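Local coordinates for protein peroxisomal acyl-CoA oxidase 1A (Solanum lycopersicum, PDB 2FON) that probably catalyses the FAD-dependent first oxidation step of peroxisomal fatty-acid beta-oxidation, converting acyl-CoA to trans-2-enoyl-CoA, at residues A128-Q132 with A205-A209; V301-Q305 with L370-Y374; G398-L402 with C546-V550. All blocks are in the same frame, centred on the assembly; numbering follows the deposited sequence.

Contact 1 of 3, residues A128-Q132 with A205-A209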
# COMPACT_ATOMS: atom_id res chain seq x y z
N ALA B 128 8.34 -25.25 -17.85
CA ALA B 128 8.69 -24.82 -19.21
C ALA B 128 9.23 -25.96 -20.06
O ALA B 128 8.91 -26.08 -21.26
CB ALA B 128 9.67 -23.63 -19.21
N ILE B 129 10.05 -26.81 -19.47
CA ILE B 129 10.55 -27.94 -20.21
C ILE B 129 9.41 -28.92 -20.57
O ILE B 129 9.25 -29.28 -21.75
CB ILE B 129 11.71 -28.61 -19.48
CG1 ILE B 129 12.84 -27.57 -19.35
CG2 ILE B 129 12.16 -29.83 -20.25
CD1 ILE B 129 14.02 -27.99 -18.51
N LYS B 130 8.62 -29.28 -19.55
CA LYS B 130 7.42 -30.10 -19.71
C LYS B 130 6.51 -29.62 -20.84
O LYS B 130 6.23 -30.36 -21.77
CB LYS B 130 6.66 -30.22 -18.40
CG LYS B 130 6.85 -31.63 -17.83
CD LYS B 130 6.03 -31.95 -16.61
CE LYS B 130 5.82 -33.48 -16.59
NZ LYS B 130 4.72 -33.98 -15.69
N GLY B 131 6.10 -28.37 -20.78
CA GLY B 131 5.26 -27.79 -21.79
C GLY B 131 5.91 -27.58 -23.13
O GLY B 131 5.21 -27.59 -24.15
N GLN B 132 7.22 -27.38 -23.19
CA GLN B 132 7.76 -26.96 -24.48
C GLN B 132 8.90 -27.81 -25.03
O GLN B 132 9.43 -27.51 -26.11
CB GLN B 132 8.18 -25.48 -24.48
CG GLN B 132 7.19 -24.49 -23.96
CD GLN B 132 7.84 -23.21 -23.46
OE1 GLN B 132 8.65 -22.58 -24.16
NE2 GLN B 132 7.48 -22.79 -22.27
N ALA B 205 19.35 -22.08 -17.20
CA ALA B 205 18.12 -21.37 -17.43
C ALA B 205 17.47 -21.80 -18.74
O ALA B 205 18.17 -22.20 -19.66
CB ALA B 205 18.42 -19.91 -17.47
N VAL B 206 16.13 -21.70 -18.80
CA VAL B 206 15.44 -21.53 -20.06
C VAL B 206 15.53 -20.05 -20.28
O VAL B 206 15.11 -19.27 -19.44
CB VAL B 206 13.98 -21.89 -19.95
CG1 VAL B 206 13.26 -21.58 -21.25
CG2 VAL B 206 13.83 -23.39 -19.60
N VAL B 207 16.16 -19.67 -21.41
CA VAL B 207 16.35 -18.29 -21.86
C VAL B 207 15.44 -18.08 -23.04
O VAL B 207 15.61 -18.72 -24.07
CB VAL B 207 17.81 -18.10 -22.36
CG1 VAL B 207 18.04 -16.77 -23.00
CG2 VAL B 207 18.76 -18.31 -21.23
N TYR B 208 14.47 -17.20 -22.89
CA TYR B 208 13.69 -16.68 -24.05
C TYR B 208 14.49 -15.68 -24.93
O TYR B 208 15.12 -14.78 -24.43
CB TYR B 208 12.30 -16.18 -23.58
CG TYR B 208 11.55 -17.40 -23.15
CD1 TYR B 208 11.63 -17.89 -21.84
CD2 TYR B 208 10.88 -18.17 -24.10
CE1 TYR B 208 10.99 -19.09 -21.49
CE2 TYR B 208 10.25 -19.34 -23.76
CZ TYR B 208 10.30 -19.80 -22.47
OH TYR B 208 9.65 -20.99 -22.20
N ALA B 209 14.48 -15.89 -26.24
CA ALA B 209 15.23 -15.05 -27.18
C ALA B 209 14.60 -15.15 -28.56
O ALA B 209 13.80 -16.07 -28.85
CB ALA B 209 16.68 -15.49 -27.25
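Tyr208 on the strand and Gln132 at the C-terminal end of the helix reach for each other from opposite directions and meet by their polar ends. The tyrosine chain can be followed outward from CB. Its CG stands anti to the carbonyl carbon (chi1 -68°), and this carries the ring across to the helix. Along the ring, CB and CG keep to the strand side, and the first approach comes at CE2, which lies 3.6 Å from Gln132 OE1. CZ has the same oxygen beside it. The hydroxyl completes the reach: Tyr208 OH donates a hydrogen bond to Gln132 OE1 at 2.7 Å. The donor arrives from the side of the C=O, at 97° at the oxygen, and lies in the carbonyl plane. OE1 in turn sits at the edge of the ring, in its plane, while the amide plane is turned 37° from the ring. A leucine in place of Gln132 would probably leave the Tyr208 hydroxyl without this acceptor in a largely buried setting.

Beside this bond the packing is apolar. Ala128 CB lies 4.0 Å from Tyr208 OH and 4.2 Å from Val206 CG2. Ile129 CG1 comes to the same methyl at 4.3 Å. The contact joins the last turn of helix 118-132, in the N-terminal region, to strand 204-213 of the beta-rich middle domain, as in the acyl-CoA dehydrogenase fold. Strand 152-155 bonds to Val206 through its backbone and brings FAD-binding Tyr154 against Ala128 and the Tyr208 ring. Val220 of strand 216-226 also touches Tyr208.

Contact 2 of 3, residues V301-Q305 with L370-Y374; sequences VYVRQ and LKWLY
Leu370 O accepts the backbone hydrogen bond of Tyr374 N at 2.7 Å, and Val301 CG1 of the facing helix rests near this same oxygen. The bond belongs to one helix; no hydrogen bond crosses between the two. The helices run antiparallel, with segment axes 172° apart, so Val301 faces Tyr374 and Gln305 faces Leu370.

Val301 CG1 is the methyl that does the touching. It lies 3.8 Å from Tyr374 CA, with Tyr374 CB beside it, and Leu373 CD2 is reached more loosely. Next to it the two tyrosines form an edge-to-face (T-shaped) pair. The edge of Tyr302 points at the face of Tyr374, the ring centroids lie 5.7 Å apart, and the planes meet at 73°. Tyr302 CD1 stands over that face, nearer its margin than its centre. Tyr302 CB also meets Tyr374 CE1, at 3.9 Å.

At the other end Gln305 and Leu370 lie alongside each other, their chains pointing opposite ways. Gln305 CG is 3.6 Å from Leu370 CB, and Leu370 CD1 lies 3.9 Å from Gln305 CA. The Gln305 chain leaves with CG anti to the backbone N (chi1 -178°) and then bends at chi2. The methylene part therefore lies on the leucine, and the amide turns toward the Lys371 side, where NE2 passes Lys371 CD at 4.4 Å.

Helix 389-417 packs nearby: its Thr396 meets both Arg304 and Leu370. The chemistry is that of shape rather than charge. This antiparallel pair in the helical domain of the acyl-CoA dehydrogenase/oxidase fold is held by methyls, methylenes and an aromatic edge, and even the glutamine contributes mainly its carbon chain.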
# COMPACT_ATOMS: atom_id res chain seq x y z
N VAL B 301 -3.94 -21.49 -17.93
CA VAL B 301 -4.99 -21.72 -16.96
C VAL B 301 -4.44 -22.22 -15.63
O VAL B 301 -4.86 -21.75 -14.58
CB VAL B 301 -6.04 -22.71 -17.48
CG1 VAL B 301 -7.23 -22.77 -16.54
CG2 VAL B 301 -6.46 -22.32 -18.90
N TYR B 302 -3.48 -23.15 -15.70
CA TYR B 302 -2.88 -23.76 -14.52
C TYR B 302 -2.17 -22.69 -13.71
O TYR B 302 -2.41 -22.54 -12.51
CB TYR B 302 -1.90 -24.86 -14.92
CG TYR B 302 -1.30 -25.59 -13.73
CD1 TYR B 302 -1.85 -26.80 -13.27
CD2 TYR B 302 -0.19 -25.06 -13.07
CE1 TYR B 302 -1.30 -27.46 -12.16
CE2 TYR B 302 0.35 -25.68 -11.96
CZ TYR B 302 -0.19 -26.89 -11.50
OH TYR B 302 0.40 -27.50 -10.39
N VAL B 303 -1.29 -21.94 -14.36
CA VAL B 303 -0.55 -20.95 -13.64
C VAL B 303 -1.47 -19.88 -13.05
O VAL B 303 -1.43 -19.63 -11.84
CB VAL B 303 0.52 -20.29 -14.50
CG1 VAL B 303 1.36 -19.35 -13.61
CG2 VAL B 303 1.41 -21.33 -15.17
N ARG B 304 -2.30 -19.26 -13.88
CA ARG B 304 -3.21 -18.27 -13.35
C ARG B 304 -3.98 -18.84 -12.14
O ARG B 304 -4.10 -18.17 -11.11
CB ARG B 304 -4.18 -17.78 -14.42
CG ARG B 304 -3.58 -17.30 -15.71
CD ARG B 304 -2.82 -16.02 -15.54
NE ARG B 304 -2.42 -15.38 -16.79
CZ ARG B 304 -3.16 -15.31 -17.91
NH1 ARG B 304 -4.39 -15.85 -17.95
NH2 ARG B 304 -2.67 -14.67 -18.98
N GLN B 305 -4.51 -20.05 -12.26
CA GLN B 305 -5.26 -20.67 -11.18
C GLN B 305 -4.43 -20.61 -9.92
O GLN B 305 -4.86 -20.14 -8.87
CB GLN B 305 -5.60 -22.14 -11.53
CG GLN B 305 -6.45 -22.88 -10.49
CD GLN B 305 -5.61 -23.42 -9.32
OE1 GLN B 305 -4.47 -23.88 -9.51
NE2 GLN B 305 -6.19 -23.37 -8.10
N LEU B 370 -11.61 -22.53 -10.79
CA LEU B 370 -10.59 -22.56 -11.85
C LEU B 370 -9.94 -23.91 -11.99
O LEU B 370 -9.51 -24.29 -13.07
CB LEU B 370 -9.55 -21.49 -11.67
CG LEU B 370 -9.98 -20.05 -11.98
CD1 LEU B 370 -8.88 -19.15 -11.55
CD2 LEU B 370 -10.30 -19.84 -13.44
N LYS B 371 -9.87 -24.62 -10.87
CA LYS B 371 -9.43 -26.01 -10.83
C LYS B 371 -10.27 -26.75 -11.80
O LYS B 371 -9.75 -27.50 -12.59
CB LYS B 371 -9.71 -26.58 -9.45
CG LYS B 371 -8.79 -27.66 -8.98
CD LYS B 371 -8.19 -27.23 -7.62
CE LYS B 371 -6.98 -28.13 -7.24
NZ LYS B 371 -6.42 -27.77 -5.90
N TRP B 372 -11.58 -26.53 -11.74
CA TRP B 372 -12.50 -27.22 -12.66
C TRP B 372 -12.28 -26.72 -14.06
O TRP B 372 -12.19 -27.52 -14.98
CB TRP B 372 -13.98 -27.05 -12.27
CG TRP B 372 -14.94 -27.58 -13.31
CD1 TRP B 372 -15.33 -28.89 -13.50
CD2 TRP B 372 -15.60 -26.82 -14.34
NE1 TRP B 372 -16.20 -28.98 -14.56
CE2 TRP B 372 -16.38 -27.73 -15.09
CE3 TRP B 372 -15.60 -25.46 -14.71
CZ2 TRP B 372 -17.17 -27.31 -16.20
CZ3 TRP B 372 -16.39 -25.05 -15.81
CH2 TRP B 372 -17.15 -25.97 -16.53
N LEU B 373 -12.19 -25.40 -14.22
CA LEU B 373 -12.02 -24.83 -15.53
C LEU B 373 -10.77 -25.38 -16.21
O LEU B 373 -10.74 -25.56 -17.43
CB LEU B 373 -12.00 -23.30 -15.52
CG LEU B 373 -11.91 -22.77 -16.97
CD1 LEU B 373 -13.22 -22.86 -17.75
CD2 LEU B 373 -11.34 -21.37 -17.01
N TYR B 374 -9.74 -25.66 -15.42
CA TYR B 374 -8.53 -26.28 -15.97
C TYR B 374 -8.79 -27.68 -16.51
O TYR B 374 -8.29 -28.01 -17.57
CB TYR B 374 -7.38 -26.29 -14.94
CG TYR B 374 -6.23 -27.17 -15.36
CD1 TYR B 374 -5.27 -26.71 -16.26
CD2 TYR B 374 -6.12 -28.48 -14.88
CE1 TYR B 374 -4.20 -27.52 -16.66
CE2 TYR B 374 -5.06 -29.30 -15.27
CZ TYR B 374 -4.10 -28.82 -16.17
OH TYR B 374 -3.05 -29.62 -16.59

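Contact 3 of 3, residues G398-L402 with C546-V550; sequences GLKSL and CQLIV
Cys546 and Gly398 bring the two backbones close. Their CA atoms are 5.7 Å apart. Cys546 SG is modelled close to Gly398 CA, but the exact spacing is doubtful at this resolution. Cys546 CB meets Gly398 O.

Apolar contacts make up the rest of the interface. Leu399 uses its two methyls separately: CD1 goes to Ile549 CG2 at 3.9 Å, and CD2 goes to Val550 CG2, also at 3.9 Å. Leu402 CD2 reaches the same Val550 methyl at 3.9 Å and Cys546 CB at 4.0 Å. CG of Leu402 is anti to its backbone N (chi1 -165°), and this points the branch at the other helix. Val550 CG2 thus touches both leucines. Gln547 adds its CG, 4.2 Å from Leu402 CD2.

The polar groups turn elsewhere. Gln547 OE1 bonds Arg509, and Ser401 OG bonds the backbone O of Asn446. Tyr578 of helix 567-585 touches both Leu402 and Val550.

The segments cross at -93°, almost perpendicular. The crossing joins the C-alpha1 helices to the additional C-terminal helical domain characteristic of acyl-CoA oxidases.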
# COMPACT_ATOMS: atom_id res chain seq x y z
N GLY B 398 -8.49 -11.86 -16.25
CA GLY B 398 -9.34 -10.97 -15.49
C GLY B 398 -9.35 -11.34 -14.05
O GLY B 398 -9.23 -10.45 -13.19
N LEU B 399 -9.47 -12.63 -13.78
CA LEU B 399 -9.45 -13.08 -12.41
C LEU B 399 -8.11 -12.91 -11.69
O LEU B 399 -8.08 -12.56 -10.46
CB LEU B 399 -9.92 -14.52 -12.33
CG LEU B 399 -11.43 -14.61 -12.53
CD1 LEU B 399 -11.91 -15.99 -12.32
CD2 LEU B 399 -12.16 -13.69 -11.59
N LYS B 400 -7.01 -13.15 -12.40
CA LYS B 400 -5.68 -12.94 -11.79
C LYS B 400 -5.56 -11.49 -11.41
O LYS B 400 -5.17 -11.15 -10.28
CB LYS B 400 -4.57 -13.30 -12.80
CG LYS B 400 -3.12 -13.32 -12.33
CD LYS B 400 -2.60 -11.91 -12.17
CE LYS B 400 -1.06 -11.79 -12.29
NZ LYS B 400 -0.63 -10.32 -12.19
N SER B 401 -5.88 -10.60 -12.35
CA SER B 401 -5.82 -9.15 -12.11
C SER B 401 -6.69 -8.71 -10.94
O SER B 401 -6.25 -8.03 -10.03
CB SER B 401 -6.31 -8.44 -13.34
OG SER B 401 -6.02 -7.07 -13.22
N LEU B 402 -7.95 -9.12 -10.98
CA LEU B 402 -8.90 -8.69 -10.00
C LEU B 402 -8.38 -9.06 -8.64
O LEU B 402 -8.29 -8.17 -7.75
CB LEU B 402 -10.21 -9.38 -10.19
CG LEU B 402 -11.19 -8.58 -9.37
CD1 LEU B 402 -11.39 -7.24 -10.04
CD2 LEU B 402 -12.46 -9.34 -9.24
N CYS B 546 -15.19 -9.14 -14.26
CA CYS B 546 -14.49 -10.01 -13.32
C CYS B 546 -15.21 -10.15 -11.97
O CYS B 546 -15.32 -11.25 -11.42
CB CYS B 546 -13.05 -9.57 -13.14
SG CYS B 546 -12.10 -9.70 -14.73
N GLN B 547 -15.71 -9.04 -11.47
CA GLN B 547 -16.46 -8.99 -10.23
C GLN B 547 -17.65 -9.88 -10.37
O GLN B 547 -18.01 -10.56 -9.41
CB GLN B 547 -16.88 -7.56 -9.95
CG GLN B 547 -15.73 -6.74 -9.37
CD GLN B 547 -16.06 -5.28 -9.16
OE1 GLN B 547 -16.83 -4.69 -9.88
NE2 GLN B 547 -15.47 -4.70 -8.20
N LEU B 548 -18.22 -9.92 -11.57
CA LEU B 548 -19.39 -10.71 -11.82
C LEU B 548 -19.00 -12.19 -11.81
O LEU B 548 -19.73 -13.05 -11.33
CB LEU B 548 -20.06 -10.31 -13.15
CG LEU B 548 -21.00 -11.36 -13.77
CD1 LEU B 548 -22.20 -11.62 -12.89
CD2 LEU B 548 -21.45 -11.01 -15.15
N ILE B 549 -17.85 -12.51 -12.37
CA ILE B 549 -17.44 -13.89 -12.34
C ILE B 549 -17.31 -14.31 -10.87
O ILE B 549 -17.85 -15.37 -10.49
CB ILE B 549 -16.13 -14.14 -13.16
CG1 ILE B 549 -16.33 -13.82 -14.64
CG2 ILE B 549 -15.72 -15.58 -13.08
CD1 ILE B 549 -15.03 -13.82 -15.36
N VAL B 550 -16.68 -13.49 -10.03
CA VAL B 550 -16.48 -13.89 -8.66
C VAL B 550 -17.84 -14.10 -8.05
O VAL B 550 -18.18 -15.21 -7.63
CB VAL B 550 -15.64 -12.87 -7.86
CG1 VAL B 550 -15.48 -13.30 -6.40
CG2 VAL B 550 -14.23 -12.69 -8.47

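The contacts follow one another along the chain and run from a helix-strand contact to two helix-helix contacts. Contact 1 stands apart. Its centre is about 20 Å from that of contact 2 and about 29 Å from that of contact 3. It lies close to the flavin: the Tyr208 side chain is about 7 Å from a bound FAD and about 3 Å from that of Tyr154, which binds FAD. Contacts 2 and 3 touch, with Arg304 CD 4.2 Å from Lys400 CG and centres about 13 Å apart. Lys400 NZ in turn bonds Gly444 O, which in sequence lies between Glu443, the predicted proton acceptor, and Asp445, which binds FAD. The Tyr302 side chain is about 11 Å from that of Glu443.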